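Aldehyde dehydrogenase family protein (Pseudomonas syringae pv. tomato str. DC3000, PDB 5IUU) probably oxidises aldehydes to carboxylic acids with NAD(P)+ as a member of the aldehyde dehydrogenase family, and binds NAD(H) and indole-3-acetate. Local coordinates at residues A[41-46]-A[333-338]. Numbering follows the deposited sequence.
Sequences SPVDGR and NPLDPA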
loop_
_atom_site.group_PDB
_atom_site.type_symbol
_atom_site.label_atom_id
_atom_site.label_comp_id
_atom_site.label_asym_id
_atom_site.label_seq_id
_atom_site.Cartn_x
_atom_site.Cartn_y
_atom_site.Cartn_z
ATOM N N SER A 41 9.448 -25.521 -39.301
ATOM C CA SER A 41 8.056 -25.413 -38.871
ATOM C C SER A 41 7.491 -26.789 -38.538
ATOM O O SER A 41 7.667 -27.733 -39.316
ATOM C CB SER A 41 7.195 -24.750 -39.936
ATOM O OG SER A 41 5.833 -24.779 -39.544
ATOM N N PRO A 42 6.836 -26.954 -37.385
ATOM C CA PRO A 42 6.097 -28.198 -37.131
ATOM C C PRO A 42 4.781 -28.290 -37.881
ATOM O O PRO A 42 4.107 -29.325 -37.780
ATOM C CB PRO A 42 5.864 -28.168 -35.606
ATOM C CG PRO A 42 5.922 -26.723 -35.250
ATOM C CD PRO A 42 6.950 -26.121 -36.172
ATOM N N VAL A 43 4.385 -27.243 -38.617
ATOM C CA VAL A 43 3.153 -27.318 -39.398
ATOM C C VAL A 43 3.335 -28.271 -40.574
ATOM O O VAL A 43 2.542 -29.196 -40.774
ATOM C CB VAL A 43 2.724 -25.917 -39.874
ATOM C CG1 VAL A 43 1.520 -26.007 -40.813
ATOM C CG2 VAL A 43 2.415 -25.005 -38.677
ATOM N N ASP A 44 4.396 -28.070 -41.356
ATOM C CA ASP A 44 4.633 -28.939 -42.502
ATOM C C ASP A 44 6.117 -29.176 -42.762
ATOM O O ASP A 44 6.472 -29.559 -43.881
ATOM C CB ASP A 44 3.982 -28.361 -43.778
ATOM C CG ASP A 44 4.454 -26.938 -44.103
ATOM O OD1 ASP A 44 5.423 -26.452 -43.487
ATOM O OD2 ASP A 44 3.855 -26.300 -45.001
ATOM N N GLY A 45 6.992 -28.936 -41.788
ATOM C CA GLY A 45 8.402 -29.217 -41.950
ATOM C C GLY A 45 9.180 -28.243 -42.803
ATOM O O GLY A 45 10.375 -28.466 -43.039
ATOM N N ARG A 46 8.564 -27.165 -43.272
ATOM C CA ARG A 46 9.303 -26.224 -44.096
ATOM C C ARG A 46 10.380 -25.521 -43.278
ATOM O O ARG A 46 10.279 -25.375 -42.053
ATOM C CB ARG A 46 8.356 -25.190 -44.712
ATOM C CG ARG A 46 7.993 -24.051 -43.756
ATOM C CD ARG A 46 7.036 -23.081 -44.409
ATOM N NE ARG A 46 5.704 -23.661 -44.523
ATOM C CZ ARG A 46 4.668 -23.035 -45.067
ATOM N NH1 ARG A 46 4.817 -21.812 -45.555
ATOM N NH2 ARG A 46 3.489 -23.635 -45.125
ATOM N N ASN A 333 -4.674 -28.819 -38.888
ATOM C CA ASN A 333 -3.634 -27.943 -39.421
ATOM C C ASN A 333 -3.634 -26.645 -38.623
ATOM O O ASN A 333 -4.676 -25.977 -38.550
ATOM C CB ASN A 333 -3.867 -27.655 -40.901
ATOM C CG ASN A 333 -2.841 -26.674 -41.481
ATOM O OD1 ASN A 333 -1.735 -26.541 -40.974
ATOM N ND2 ASN A 333 -3.217 -25.986 -42.545
ATOM N N PRO A 334 -2.514 -26.254 -38.009
ATOM C CA PRO A 334 -2.511 -25.019 -37.201
ATOM C C PRO A 334 -2.852 -23.772 -37.999
ATOM O O PRO A 334 -3.249 -22.760 -37.400
ATOM C CB PRO A 334 -1.079 -24.952 -36.653
ATOM C CG PRO A 334 -0.519 -26.338 -36.825
ATOM C CD PRO A 334 -1.209 -26.934 -38.005
ATOM N N LEU A 335 -2.719 -23.811 -39.332
ATOM C CA LEU A 335 -3.064 -22.661 -40.163
ATOM C C LEU A 335 -4.558 -22.561 -40.441
ATOM O O LEU A 335 -4.994 -21.555 -41.012
ATOM C CB LEU A 335 -2.294 -22.708 -41.480
ATOM C CG LEU A 335 -0.787 -22.453 -41.361
ATOM C CD1 LEU A 335 -0.085 -22.712 -42.690
ATOM C CD2 LEU A 335 -0.510 -21.031 -40.877
ATOM N N ASP A 336 -5.337 -23.551 -40.050
ATOM C CA ASP A 336 -6.783 -23.466 -40.220
ATOM C C ASP A 336 -7.392 -22.784 -39.002
ATOM O O ASP A 336 -7.188 -23.256 -37.876
ATOM C CB ASP A 336 -7.386 -24.849 -40.418
ATOM C CG ASP A 336 -8.811 -24.790 -40.917
ATOM O OD1 ASP A 336 -9.629 -24.071 -40.310
ATOM O OD2 ASP A 336 -9.108 -25.451 -41.940
ATOM N N PRO A 337 -8.140 -21.691 -39.179
ATOM C CA PRO A 337 -8.701 -20.976 -38.017
ATOM C C PRO A 337 -9.610 -21.832 -37.168
ATOM O O PRO A 337 -9.789 -21.541 -35.981
ATOM C CB PRO A 337 -9.480 -19.815 -38.657
ATOM C CG PRO A 337 -8.913 -19.663 -40.025
ATOM C CD PRO A 337 -8.488 -21.040 -40.455
ATOM N N ALA A 338 -10.199 -22.878 -37.745
ATOM C CA ALA A 338 -11.100 -23.748 -37.007
ATOM C C ALA A 338 -10.361 -24.692 -36.070
ATOM O O ALA A 338 -10.980 -25.257 -35.167
ATOM C CB ALA A 338 -11.959 -24.546 -37.992
#
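Val43 reaches across to the turn at Asn333, Pro334 and Leu335, and its two methyls do most of the touching. With chi1 at 174°, CG1 stands anti to the backbone N and is turned to Asn333 and Leu335, 4.1 Å from Leu335 CD1, while CG2, beside that N, rests on the proline ring, 3.7 Å from Pro334 CG. The same CG1 comes within 3.3 Å of Asn333 OD1, an amide oxygen that also takes a weak hydrogen bond from Leu335 N.

No hydrogen bond crosses the contact; those shaping the two loops lie mostly within each. In 41-46, Ser41 OG accepts from Val43 N at 3.0 Å, an ST turn that helps set the valine's backbone. Asp44 and Arg46 form a side-on salt bridge: Arg46 NE meets the syn lone pair of Asp44 OD1 in a nearly straight bond (176°), and Arg46 NH2 reaches Asp44 OD2 at 2.7 Å. Asp44 OD1 also takes Arg46 N, making an Asx turn. Held this way, the guanidinium brings NH2 to 4.4 Å from Leu335 CD1, approaching it obliquely.

On the other side, 333-336 is a type I beta turn, closed by Asp336 N to Asn333 O at 2.9 Å. Helix 98-109 backs both loops: Ser41 OG hydrogen-bonds to Leu107 O, and Thr106 packs against Pro334 and Leu335.

The contact thus joins the loop between strands 36-40 and 47-52 to that between 331-332 and 341-342, mainly through valine methyls, without a hydrogen bond or salt bridge across it.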